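Long-range contacts in glutamine synthetase (Helicobacter pylori, PDB 5ZLI), which belongs to the type I glutamine synthetase family, twelve-subunit enzymes whose chains pair a beta-grasp domain with a larger catalytic domain: residues A304-L308 against R365-R369; H314-L318 against D436-L440; A338-L342 against I419-P423; T343-N348 against P398-I404. All coordinates share one frame; numbering follows the deposited sequence.

Interaction 1. Residues A304-L308 against R365-R369; sequences ALHFL and RFEFR
The F366 ring turns its edge to the backbone at the start of A304-L308: A304 O and L305 N lie near the ring plane, with A304 O 3.2 Å from F366 CE1. F368 receives L308 CD1 at its own edge and in turn puts CZ at the edge of F307. This is helix-on-sheet packing in the catalytic domain, helix 302-313 lying along strand 366-368 with short-segment axes only 11° from parallel and 11.2 Å apart, a spacing that the phenyl groups fill. F366 and F368, alternate residues of the strand, both point at the helix, whereas E367 between them points to the other side of the sheet and pairs with R369 and R354. A304 is small enough to let F366 come close to the backbone, and its CB sits 3.8 Å from F366 CE1. L308, one turn later, has CG anti to the backbone N (chi1 167°), which sends CD2 toward F366 CE2 and CD1 to the edge of F368. F292 from a nearby loop packs edge-to-face with F307 and also meets F366. A304 O is occupied within the helix, accepting the 2.8 Å bond from L308 N, and L308 CB rests 3.8 Å from F366 CZ.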
loop_
_atom_site.group_PDB
_atom_site.type_symbol
_atom_site.label_atom_id
_atom_site.label_comp_id
_atom_site.label_asym_id
_atom_site.label_seq_id
_atom_site.Cartn_x
_atom_site.Cartn_y
_atom_site.Cartn_z
ATOM N N ALA B 304 -23.923 28.148 -60.624
ATOM C CA ALA B 304 -23.652 27.763 -59.236
ATOM C C ALA B 304 -24.932 27.574 -58.433
ATOM O O ALA B 304 -25.018 26.662 -57.605
ATOM C CB ALA B 304 -22.751 28.788 -58.556
ATOM N N LEU B 305 -25.920 28.451 -58.615
ATOM C CA LEU B 305 -27.137 28.317 -57.820
ATOM C C LEU B 305 -27.928 27.081 -58.208
ATOM O O LEU B 305 -28.598 26.484 -57.357
ATOM C CB LEU B 305 -28.029 29.544 -57.975
ATOM C CG LEU B 305 -27.671 30.739 -57.120
ATOM C CD1 LEU B 305 -28.236 31.970 -57.771
ATOM C CD2 LEU B 305 -28.250 30.524 -55.744
ATOM N N HIS B 306 -27.871 26.695 -59.486
ATOM C CA HIS B 306 -28.454 25.428 -59.901
ATOM C C HIS B 306 -27.656 24.264 -59.328
ATOM O O HIS B 306 -28.236 23.283 -58.845
ATOM C CB HIS B 306 -28.549 25.373 -61.431
ATOM C CG HIS B 306 -29.617 26.260 -62.006
ATOM N ND1 HIS B 306 -30.835 26.464 -61.390
ATOM C CD2 HIS B 306 -29.634 27.018 -63.127
ATOM C CE1 HIS B 306 -31.558 27.301 -62.111
ATOM N NE2 HIS B 306 -30.849 27.654 -63.168
ATOM N N PHE B 307 -26.329 24.376 -59.318
ATOM C CA PHE B 307 -25.526 23.389 -58.602
ATOM C C PHE B 307 -25.996 23.223 -57.147
ATOM O O PHE B 307 -26.243 22.101 -56.681
ATOM C CB PHE B 307 -24.057 23.813 -58.661
ATOM C CG PHE B 307 -23.114 22.817 -58.086
ATOM C CD1 PHE B 307 -22.975 22.677 -56.725
ATOM C CD2 PHE B 307 -22.340 22.044 -58.912
ATOM C CE1 PHE B 307 -22.105 21.791 -56.218
ATOM C CE2 PHE B 307 -21.460 21.145 -58.398
ATOM C CZ PHE B 307 -21.341 21.019 -57.055
ATOM N N LEU B 308 -26.138 24.339 -56.422
ATOM C CA LEU B 308 -26.553 24.286 -55.025
ATOM C C LEU B 308 -27.929 23.660 -54.847
ATOM O O LEU B 308 -28.168 22.935 -53.870
ATOM C CB LEU B 308 -26.537 25.693 -54.429
ATOM C CG LEU B 308 -27.245 25.819 -53.078
ATOM C CD1 LEU B 308 -26.454 25.058 -52.059
ATOM C CD2 LEU B 308 -27.389 27.290 -52.662
ATOM N N ARG B 365 -17.338 30.488 -54.596
ATOM C CA ARG B 365 -17.398 29.112 -54.132
ATOM C C ARG B 365 -18.512 28.994 -53.115
ATOM O O ARG B 365 -18.961 29.989 -52.540
ATOM C CB ARG B 365 -16.076 28.673 -53.489
ATOM C CG ARG B 365 -16.113 28.756 -51.974
ATOM C CD ARG B 365 -14.776 29.006 -51.365
ATOM N NE ARG B 365 -14.843 30.099 -50.403
ATOM C CZ ARG B 365 -13.771 30.668 -49.866
ATOM N NH1 ARG B 365 -12.567 30.229 -50.214
ATOM N NH2 ARG B 365 -13.897 31.669 -48.995
ATOM N N PHE B 366 -18.935 27.762 -52.877
ATOM C CA PHE B 366 -19.735 27.454 -51.704
ATOM C C PHE B 366 -18.876 26.746 -50.662
ATOM O O PHE B 366 -17.787 26.245 -50.958
ATOM C CB PHE B 366 -20.922 26.565 -52.062
ATOM C CG PHE B 366 -21.892 27.193 -52.990
ATOM C CD1 PHE B 366 -22.099 26.668 -54.248
ATOM C CD2 PHE B 366 -22.651 28.281 -52.588
ATOM C CE1 PHE B 366 -23.041 27.234 -55.107
ATOM C CE2 PHE B 366 -23.590 28.857 -53.443
ATOM C CZ PHE B 366 -23.785 28.331 -54.703
ATOM N N GLU B 367 -19.365 26.729 -49.426
ATOM C CA GLU B 367 -18.828 25.854 -48.390
ATOM C C GLU B 367 -19.963 25.034 -47.789
ATOM O O GLU B 367 -20.939 25.598 -47.279
ATOM C CB GLU B 367 -18.094 26.643 -47.311
ATOM C CG GLU B 367 -17.844 25.834 -46.036
ATOM C CD GLU B 367 -17.459 26.712 -44.859
ATOM O OE1 GLU B 367 -16.357 27.319 -44.896
ATOM O OE2 GLU B 367 -18.292 26.846 -43.933
ATOM N N PHE B 368 -19.877 23.706 -47.909
ATOM C CA PHE B 368 -20.873 22.807 -47.313
ATOM C C PHE B 368 -20.408 22.390 -45.919
ATOM O O PHE B 368 -19.362 21.744 -45.769
ATOM C CB PHE B 368 -21.112 21.585 -48.197
ATOM C CG PHE B 368 -21.448 21.942 -49.616
ATOM C CD1 PHE B 368 -22.707 22.391 -49.965
ATOM C CD2 PHE B 368 -20.478 21.877 -50.603
ATOM C CE1 PHE B 368 -22.984 22.730 -51.287
ATOM C CE2 PHE B 368 -20.767 22.202 -51.901
ATOM C CZ PHE B 368 -21.999 22.632 -52.247
ATOM N N ARG B 369 -21.187 22.759 -44.910
ATOM C CA ARG B 369 -20.783 22.580 -43.527
ATOM C C ARG B 369 -21.278 21.276 -42.918
ATOM O O ARG B 369 -20.892 20.963 -41.789
ATOM C CB ARG B 369 -21.262 23.755 -42.674
ATOM C CG ARG B 369 -20.747 25.094 -43.113
ATOM C CD ARG B 369 -21.316 26.193 -42.242
ATOM N NE ARG B 369 -21.031 26.007 -40.814
ATOM C CZ ARG B 369 -19.844 26.238 -40.248
ATOM N NH1 ARG B 369 -18.811 26.656 -40.971
ATOM N NH2 ARG B 369 -19.681 26.051 -38.948
#

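Interaction 2. Residues H314-L318 against D436-L440; sequences HARGL and DKQYL
H314 and Y439 lie face to face, their ring centroids 3.8 Å apart and planes within 13° of parallel, and a histidine-carboxylate hydrogen bond to D436 holds the imidazole from its edge. The stack is the tight, buried part. The two side chains run past each other in opposite directions, so each CB reaches over the other ring: H314 CB is 3.9 Å from the Y439 centroid, a CH-pi contact returned by Y439 CB over the imidazole. Y439 has CG between its backbone N and carbonyl carbon (chi1 67°), which turns the phenol back toward H314, while L440 packs on its far face. Flat groups suit this narrow space, and G317, having no side chain, lets the phenol oxygen lie close to the helix backbone. Around D436 the contact loosens: this residue is only partly buried, and Q438 points into solvent. H314 NE2 is bonded to D390 of helix 377-393, so acidic groups meet both imidazole nitrogens, which would probably favour a protonated ring. H314 occupies the N-cap position of helix 315-322. Its ND1 donates to D436 OD1 over 3.0 Å at 164°, reaching the syn side of the carboxylate but somewhat out of its plane.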
loop_
_atom_site.group_PDB
_atom_site.type_symbol
_atom_site.label_atom_id
_atom_site.label_comp_id
_atom_site.label_asym_id
_atom_site.label_seq_id
_atom_site.Cartn_x
_atom_site.Cartn_y
_atom_site.Cartn_z
ATOM N N HIS B 314 -30.913 16.620 -53.206
ATOM C CA HIS B 314 -30.505 15.277 -52.851
ATOM C C HIS B 314 -29.869 15.234 -51.469
ATOM O O HIS B 314 -29.410 14.162 -51.041
ATOM C CB HIS B 314 -29.517 14.735 -53.892
ATOM C CG HIS B 314 -29.983 14.891 -55.301
ATOM N ND1 HIS B 314 -31.128 14.284 -55.775
ATOM C CD2 HIS B 314 -29.426 15.526 -56.359
ATOM C CE1 HIS B 314 -31.282 14.579 -57.053
ATOM N NE2 HIS B 314 -30.263 15.332 -57.434
ATOM N N ALA B 315 -29.882 16.362 -50.749
ATOM C CA ALA B 315 -29.109 16.494 -49.523
ATOM C C ALA B 315 -29.367 15.346 -48.551
ATOM O O ALA B 315 -28.430 14.664 -48.127
ATOM C CB ALA B 315 -29.432 17.837 -48.876
ATOM N N ARG B 316 -30.633 15.100 -48.200
ATOM C CA ARG B 316 -30.924 14.075 -47.195
ATOM C C ARG B 316 -30.379 12.708 -47.600
ATOM O O ARG B 316 -29.976 11.925 -46.741
ATOM C CB ARG B 316 -32.424 14.014 -46.875
ATOM C CG ARG B 316 -32.931 15.333 -46.365
ATOM C CD ARG B 316 -33.809 15.194 -45.144
ATOM N NE ARG B 316 -34.591 13.963 -45.042
ATOM C CZ ARG B 316 -35.114 13.523 -43.893
ATOM N NH1 ARG B 316 -34.940 14.211 -42.773
ATOM N NH2 ARG B 316 -35.817 12.405 -43.856
ATOM N N GLY B 317 -30.396 12.379 -48.893
ATOM C CA GLY B 317 -29.772 11.136 -49.321
ATOM C C GLY B 317 -28.265 11.220 -49.418
ATOM O O GLY B 317 -27.574 10.228 -49.163
ATOM N N LEU B 318 -27.739 12.395 -49.795
ATOM C CA LEU B 318 -26.295 12.622 -49.816
ATOM C C LEU B 318 -25.653 12.463 -48.441
ATOM O O LEU B 318 -24.462 12.128 -48.346
ATOM C CB LEU B 318 -25.993 14.004 -50.394
ATOM C CG LEU B 318 -24.539 14.307 -50.818
ATOM C CD1 LEU B 318 -24.096 13.342 -51.827
ATOM C CD2 LEU B 318 -24.392 15.707 -51.416
ATOM N N ASP B 436 -33.568 7.548 -53.575
ATOM C CA ASP B 436 -33.148 8.600 -54.497
ATOM C C ASP B 436 -31.701 8.311 -54.857
ATOM O O ASP B 436 -30.758 8.857 -54.280
ATOM C CB ASP B 436 -33.236 10.000 -53.905
ATOM C CG ASP B 436 -33.110 11.043 -54.955
ATOM O OD1 ASP B 436 -33.045 12.244 -54.606
ATOM O OD2 ASP B 436 -32.952 10.635 -56.130
ATOM N N LYS B 437 -31.514 7.425 -55.813
ATOM C CA LYS B 437 -30.182 6.976 -56.118
ATOM C C LYS B 437 -29.817 7.248 -57.555
ATOM O O LYS B 437 -28.687 6.949 -57.959
ATOM C CB LYS B 437 -30.078 5.482 -55.784
ATOM C CG LYS B 437 -31.416 4.751 -55.899
ATOM C CD LYS B 437 -31.311 3.284 -55.482
ATOM C CE LYS B 437 -32.626 2.524 -55.697
ATOM N NZ LYS B 437 -32.639 1.150 -55.084
ATOM N N GLN B 438 -30.703 7.896 -58.312
ATOM C CA GLN B 438 -30.491 7.944 -59.755
ATOM C C GLN B 438 -29.421 8.954 -60.143
ATOM O O GLN B 438 -28.634 8.699 -61.053
ATOM C CB GLN B 438 -31.803 8.220 -60.486
ATOM C CG GLN B 438 -31.850 7.563 -61.861
ATOM C CD GLN B 438 -31.551 6.068 -61.805
ATOM O OE1 GLN B 438 -30.612 5.582 -62.445
ATOM N NE2 GLN B 438 -32.345 5.332 -61.030
ATOM N N TYR B 439 -29.366 10.095 -59.471
ATOM C CA TYR B 439 -28.380 11.088 -59.850
ATOM C C TYR B 439 -26.960 10.601 -59.634
ATOM O O TYR B 439 -26.030 11.194 -60.186
ATOM C CB TYR B 439 -28.595 12.364 -59.061
ATOM C CG TYR B 439 -28.318 12.189 -57.604
ATOM C CD1 TYR B 439 -29.279 11.656 -56.758
ATOM C CD2 TYR B 439 -27.076 12.514 -57.074
ATOM C CE1 TYR B 439 -29.023 11.486 -55.425
ATOM C CE2 TYR B 439 -26.809 12.330 -55.734
ATOM C CZ TYR B 439 -27.791 11.822 -54.916
ATOM O OH TYR B 439 -27.531 11.644 -53.575
ATOM N N LEU B 440 -26.768 9.557 -58.831
ATOM C CA LEU B 440 -25.456 8.931 -58.696
ATOM C C LEU B 440 -25.193 7.905 -59.787
ATOM O O LEU B 440 -24.036 7.706 -60.172
ATOM C CB LEU B 440 -25.361 8.237 -57.347
ATOM C CG LEU B 440 -25.411 9.192 -56.185
ATOM C CD1 LEU B 440 -25.819 8.443 -54.911
ATOM C CD2 LEU B 440 -24.012 9.787 -56.091
#

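Interaction 3. Residues A338-L342 against I419-P423; sequences APSIL and IKQMP
I341 and Q421 face each other as a non-hydrogen-bonded antiparallel pair, their CA atoms 4.4 Å apart, with a backbone bond on either side of them. M422 N donates to S340 O over 2.8 Å, coming from above the carbonyl plane, and L342 N donates to K420 O over 3.1 Å with a more bent geometry (146°). Side chains then separate onto two sides of the bridge. On one, the branched I341 and I419 meet methyl to methyl, CG2 to CG2 at 3.5 Å; in each, chi1 places that methyl anti to the backbone N, and L406 and M402 add further apolar surface. On the other, L342 and M422 cross at about a right angle, with L342 CD2 3.4 Å from M422 CE. The flexible methionine is bent at chi2 and chi3 (-85° and 76°), which brings its CE methyl round to the leucine. L342 continues onto A315 of helix 315-322, and M422 onto F370, so this side is the better buried. K420 and Q421 carry their polar ends outward, as befits a surface loop. An isolated beta bridge of this kind fastens the loop before helix 426-434 to the start of strand 341-346 in the catalytic-domain sheet.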
loop_
_atom_site.group_PDB
_atom_site.type_symbol
_atom_site.label_atom_id
_atom_site.label_comp_id
_atom_site.label_asym_id
_atom_site.label_seq_id
_atom_site.Cartn_x
_atom_site.Cartn_y
_atom_site.Cartn_z
ATOM N N ALA B 338 -23.144 23.594 -36.199
ATOM C CA ALA B 338 -23.428 22.426 -37.006
ATOM C C ALA B 338 -24.804 22.545 -37.642
ATOM O O ALA B 338 -25.793 22.794 -36.933
ATOM C CB ALA B 338 -23.361 21.158 -36.152
ATOM N N PRO B 339 -24.905 22.343 -38.957
ATOM C CA PRO B 339 -26.198 22.476 -39.638
ATOM C C PRO B 339 -27.181 21.361 -39.309
ATOM O O PRO B 339 -26.855 20.174 -39.393
ATOM C CB PRO B 339 -25.814 22.431 -41.115
ATOM C CG PRO B 339 -24.540 21.652 -41.138
ATOM C CD PRO B 339 -23.813 22.070 -39.906
ATOM N N SER B 340 -28.409 21.769 -38.950
ATOM C CA SER B 340 -29.583 20.909 -38.996
ATOM C C SER B 340 -30.600 21.363 -40.045
ATOM O O SER B 340 -31.522 20.594 -40.361
ATOM C CB SER B 340 -30.260 20.842 -37.610
ATOM O OG SER B 340 -31.250 19.816 -37.541
ATOM N N ILE B 341 -30.428 22.557 -40.627
ATOM C CA ILE B 341 -31.382 23.153 -41.561
ATOM C C ILE B 341 -30.684 23.332 -42.910
ATOM O O ILE B 341 -29.592 23.907 -42.976
ATOM C CB ILE B 341 -31.900 24.517 -41.058
ATOM C CG1 ILE B 341 -32.435 24.437 -39.624
ATOM C CG2 ILE B 341 -33.004 25.040 -41.973
ATOM C CD1 ILE B 341 -33.698 23.657 -39.471
ATOM N N LEU B 342 -31.341 22.884 -43.984
ATOM C CA LEU B 342 -30.738 22.826 -45.320
ATOM C C LEU B 342 -31.061 24.084 -46.131
ATOM O O LEU B 342 -31.843 24.070 -47.083
ATOM C CB LEU B 342 -31.217 21.575 -46.046
ATOM C CG LEU B 342 -30.699 20.223 -45.595
ATOM C CD1 LEU B 342 -31.528 19.132 -46.253
ATOM C CD2 LEU B 342 -29.233 20.124 -45.990
ATOM N N ILE B 419 -39.643 23.380 -43.828
ATOM C CA ILE B 419 -38.243 23.778 -43.910
ATOM C C ILE B 419 -37.431 22.495 -43.835
ATOM O O ILE B 419 -37.428 21.830 -42.795
ATOM C CB ILE B 419 -37.868 24.748 -42.782
ATOM C CG1 ILE B 419 -38.732 26.024 -42.855
ATOM C CG2 ILE B 419 -36.409 25.070 -42.860
ATOM C CD1 ILE B 419 -38.270 27.188 -41.966
ATOM N N LYS B 420 -36.764 22.130 -44.934
ATOM C CA LYS B 420 -36.216 20.778 -45.077
ATOM C C LYS B 420 -34.939 20.631 -44.258
ATOM O O LYS B 420 -33.890 21.183 -44.604
ATOM C CB LYS B 420 -35.972 20.424 -46.545
ATOM C CG LYS B 420 -37.220 19.869 -47.238
ATOM C CD LYS B 420 -37.789 18.620 -46.496
ATOM C CE LYS B 420 -39.206 18.798 -45.932
ATOM N NZ LYS B 420 -39.412 18.108 -44.615
ATOM N N GLN B 421 -35.035 19.867 -43.181
ATOM C CA GLN B 421 -33.955 19.695 -42.224
ATOM C C GLN B 421 -33.119 18.468 -42.586
ATOM O O GLN B 421 -33.521 17.625 -43.386
ATOM C CB GLN B 421 -34.540 19.564 -40.809
ATOM C CG GLN B 421 -35.360 18.252 -40.634
ATOM C CD GLN B 421 -36.072 18.077 -39.278
ATOM O OE1 GLN B 421 -35.844 18.816 -38.321
ATOM N NE2 GLN B 421 -36.954 17.089 -39.217
ATOM N N MET B 422 -31.933 18.380 -41.983
ATOM C CA MET B 422 -31.058 17.226 -42.158
ATOM C C MET B 422 -31.684 15.965 -41.530
ATOM O O MET B 422 -32.507 16.047 -40.607
ATOM C CB MET B 422 -29.697 17.517 -41.523
ATOM C CG MET B 422 -28.644 18.297 -42.352
ATOM S SD MET B 422 -27.617 17.296 -43.461
ATOM C CE MET B 422 -28.735 16.936 -44.802
ATOM N N PRO B 423 -31.375 14.785 -42.061
ATOM C CA PRO B 423 -31.843 13.553 -41.416
ATOM C C PRO B 423 -31.181 13.335 -40.066
ATOM O O PRO B 423 -30.032 13.720 -39.826
ATOM C CB PRO B 423 -31.463 12.454 -42.410
ATOM C CG PRO B 423 -30.449 13.064 -43.289
ATOM C CD PRO B 423 -30.669 14.523 -43.323
#

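Interaction 4. Residues T343-N348 against P398-I404; sequences TYSANN and PGEAMDI
N348 ND2 donates to I404 O across a nearly straight bond of 3.0 Å (162°), the acceptor lying close to the amide plane. The other end of that amide, OD1, accepts from S350 N, so both polar atoms of the asparagine are used, which probably fixes the orientation of the amide. S345 OG stands 2.8 Å from D403 OD1 and can donate to it, although M402 O and Y344 O, both at doubtfully short distances, leave the acceptor of its one proton unsettled. The backbones are joined more loosely, M402 N reaching Y344 O in a weak bond of 3.4 Å. Here the loop 398-404 runs along strand 341-346 of the catalytic-domain sheet, on whose other flank strand 351-355 pairs with it. Y344 supplies the large aromatic surface: with CG between the backbone N and carbonyl carbon (chi1 56°), its ring reaches along the loop. A401 lies over one face, CB 3.4 Å from Y344 CE2, while P398 CB touches Y344 CE1 at 3.9 Å. The phenol oxygen turns to G399 O as donor, though its modelled distance is too short to trust. T343 meets the extended M402 side chain at about a right angle, T343 CG2 being 4.0 Å from M402 CG. The strand gives way to a type II turn, S345 to N348, where N347 takes the positive phi of 62° and packs on Y105 of a neighbouring subunit.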
loop_
_atom_site.group_PDB
_atom_site.type_symbol
_atom_site.label_atom_id
_atom_site.label_comp_id
_atom_site.label_asym_id
_atom_site.label_seq_id
_atom_site.Cartn_x
_atom_site.Cartn_y
_atom_site.Cartn_z
ATOM N N THR B 343 -30.369 25.171 -45.810
ATOM C CA THR B 343 -30.495 26.397 -46.584
ATOM C C THR B 343 -29.113 27.018 -46.737
ATOM O O THR B 343 -28.130 26.550 -46.164
ATOM C CB THR B 343 -31.488 27.379 -45.940
ATOM O OG1 THR B 343 -32.529 26.647 -45.279
ATOM C CG2 THR B 343 -32.128 28.246 -47.012
ATOM N N TYR B 344 -29.037 28.073 -47.529
ATOM C CA TYR B 344 -27.797 28.798 -47.758
ATOM C C TYR B 344 -27.922 30.218 -47.215
ATOM O O TYR B 344 -29.026 30.758 -47.094
ATOM C CB TYR B 344 -27.449 28.800 -49.277
ATOM C CG TYR B 344 -28.574 29.365 -50.178
ATOM C CD1 TYR B 344 -29.726 28.613 -50.452
ATOM C CD2 TYR B 344 -28.496 30.650 -50.731
ATOM C CE1 TYR B 344 -30.752 29.120 -51.245
ATOM C CE2 TYR B 344 -29.525 31.160 -51.523
ATOM C CZ TYR B 344 -30.642 30.389 -51.777
ATOM O OH TYR B 344 -31.661 30.885 -52.561
ATOM N N SER B 345 -26.782 30.812 -46.865
ATOM C CA SER B 345 -26.743 32.208 -46.441
ATOM C C SER B 345 -25.296 32.667 -46.397
ATOM O O SER B 345 -24.404 31.891 -46.056
ATOM C CB SER B 345 -27.409 32.420 -45.076
ATOM O OG SER B 345 -28.801 32.221 -45.186
ATOM N N ALA B 346 -25.074 33.923 -46.750
ATOM C CA ALA B 346 -23.745 34.484 -46.622
ATOM C C ALA B 346 -23.465 34.774 -45.156
ATOM O O ALA B 346 -24.341 35.245 -44.420
ATOM C CB ALA B 346 -23.598 35.746 -47.464
ATOM N N ASN B 347 -22.237 34.461 -44.733
ATOM C CA ASN B 347 -21.783 34.757 -43.383
ATOM C C ASN B 347 -22.606 34.031 -42.312
ATOM O O ASN B 347 -22.746 34.521 -41.188
ATOM C CB ASN B 347 -21.830 36.265 -43.146
ATOM C CG ASN B 347 -21.405 37.038 -44.353
ATOM O OD1 ASN B 347 -20.345 36.781 -44.927
ATOM N ND2 ASN B 347 -22.289 37.914 -44.831
ATOM N N ASN B 348 -23.197 32.881 -42.629
ATOM C CA ASN B 348 -24.096 32.210 -41.703
ATOM C C ASN B 348 -23.583 30.812 -41.380
ATOM O O ASN B 348 -23.517 29.950 -42.260
ATOM C CB ASN B 348 -25.495 32.159 -42.301
ATOM C CG ASN B 348 -26.573 31.902 -41.276
ATOM O OD1 ASN B 348 -26.388 31.145 -40.327
ATOM N ND2 ASN B 348 -27.725 32.539 -41.472
ATOM N N PRO B 398 -32.446 26.444 -55.853
ATOM C CA PRO B 398 -32.134 26.075 -54.475
ATOM C C PRO B 398 -33.073 26.688 -53.457
ATOM O O PRO B 398 -32.885 26.461 -52.257
ATOM C CB PRO B 398 -30.717 26.638 -54.295
ATOM C CG PRO B 398 -30.718 27.847 -55.135
ATOM C CD PRO B 398 -31.591 27.543 -56.331
ATOM N N GLY B 399 -34.114 27.361 -53.943
ATOM C CA GLY B 399 -35.056 28.047 -53.087
ATOM C C GLY B 399 -34.542 29.401 -52.630
ATOM O O GLY B 399 -33.815 30.105 -53.348
ATOM N N GLU B 400 -34.942 29.769 -51.411
ATOM C CA GLU B 400 -34.700 31.099 -50.863
ATOM C C GLU B 400 -33.723 31.010 -49.702
ATOM O O GLU B 400 -33.806 30.089 -48.886
ATOM C CB GLU B 400 -36.001 31.761 -50.390
ATOM C CG GLU B 400 -35.950 33.289 -50.286
ATOM C CD GLU B 400 -36.380 33.997 -51.571
ATOM O OE1 GLU B 400 -36.710 33.295 -52.555
ATOM O OE2 GLU B 400 -36.390 35.255 -51.597
ATOM N N ALA B 401 -32.792 31.962 -49.648
ATOM C CA ALA B 401 -31.835 32.014 -48.555
ATOM C C ALA B 401 -32.541 32.419 -47.268
ATOM O O ALA B 401 -33.526 33.166 -47.282
ATOM C CB ALA B 401 -30.715 32.999 -48.884
ATOM N N MET B 402 -32.020 31.935 -46.143
ATOM C CA MET B 402 -32.560 32.250 -44.819
ATOM C C MET B 402 -31.501 32.952 -43.996
ATOM O O MET B 402 -30.585 32.308 -43.484
ATOM C CB MET B 402 -33.069 31.022 -44.082
ATOM C CG MET B 402 -34.348 30.479 -44.623
ATOM S SD MET B 402 -34.826 28.978 -43.772
ATOM C CE MET B 402 -36.442 28.739 -44.498
ATOM N N ASP B 403 -31.626 34.264 -43.880
ATOM C CA ASP B 403 -30.677 35.073 -43.121
ATOM C C ASP B 403 -31.215 35.338 -41.717
ATOM O O ASP B 403 -31.499 36.462 -41.314
ATOM C CB ASP B 403 -30.369 36.350 -43.890
ATOM C CG ASP B 403 -29.914 36.053 -45.306
ATOM O OD1 ASP B 403 -29.724 34.846 -45.577
ATOM O OD2 ASP B 403 -29.741 36.986 -46.137
ATOM N N ILE B 404 -31.468 34.226 -41.031
ATOM C CA ILE B 404 -31.825 34.203 -39.619
ATOM C C ILE B 404 -30.815 33.339 -38.849
ATOM O O ILE B 404 -29.891 32.746 -39.412
ATOM C CB ILE B 404 -33.277 33.721 -39.369
ATOM C CG1 ILE B 404 -33.564 32.383 -40.072
ATOM C CG2 ILE B 404 -34.283 34.810 -39.752
ATOM C CD1 ILE B 404 -33.629 31.199 -39.114
#

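In the fold
All four contacts lie in the catalytic domain. Along the chain their first segments come in the order 1, 2, 3, 4 and their second segments in the order 1, 4, 3, 2, so interactions 4 and 3 are nested within the loop closed by interaction 2, while interaction 1 crosses the others. Interactions 3 and 4 share strand 341-346 and touch, their centres 12 Å apart. Interaction 1 reaches the same sheet; its L308 packs on Y344 and P398 of interaction 4, 11 Å away between centres, and its R369 on P339 of interaction 3. Interactions 1, 3 and 4 thus join one sheet to its flanking helix and loops, whereas interaction 2 touches only interaction 3, through R316 against Q421.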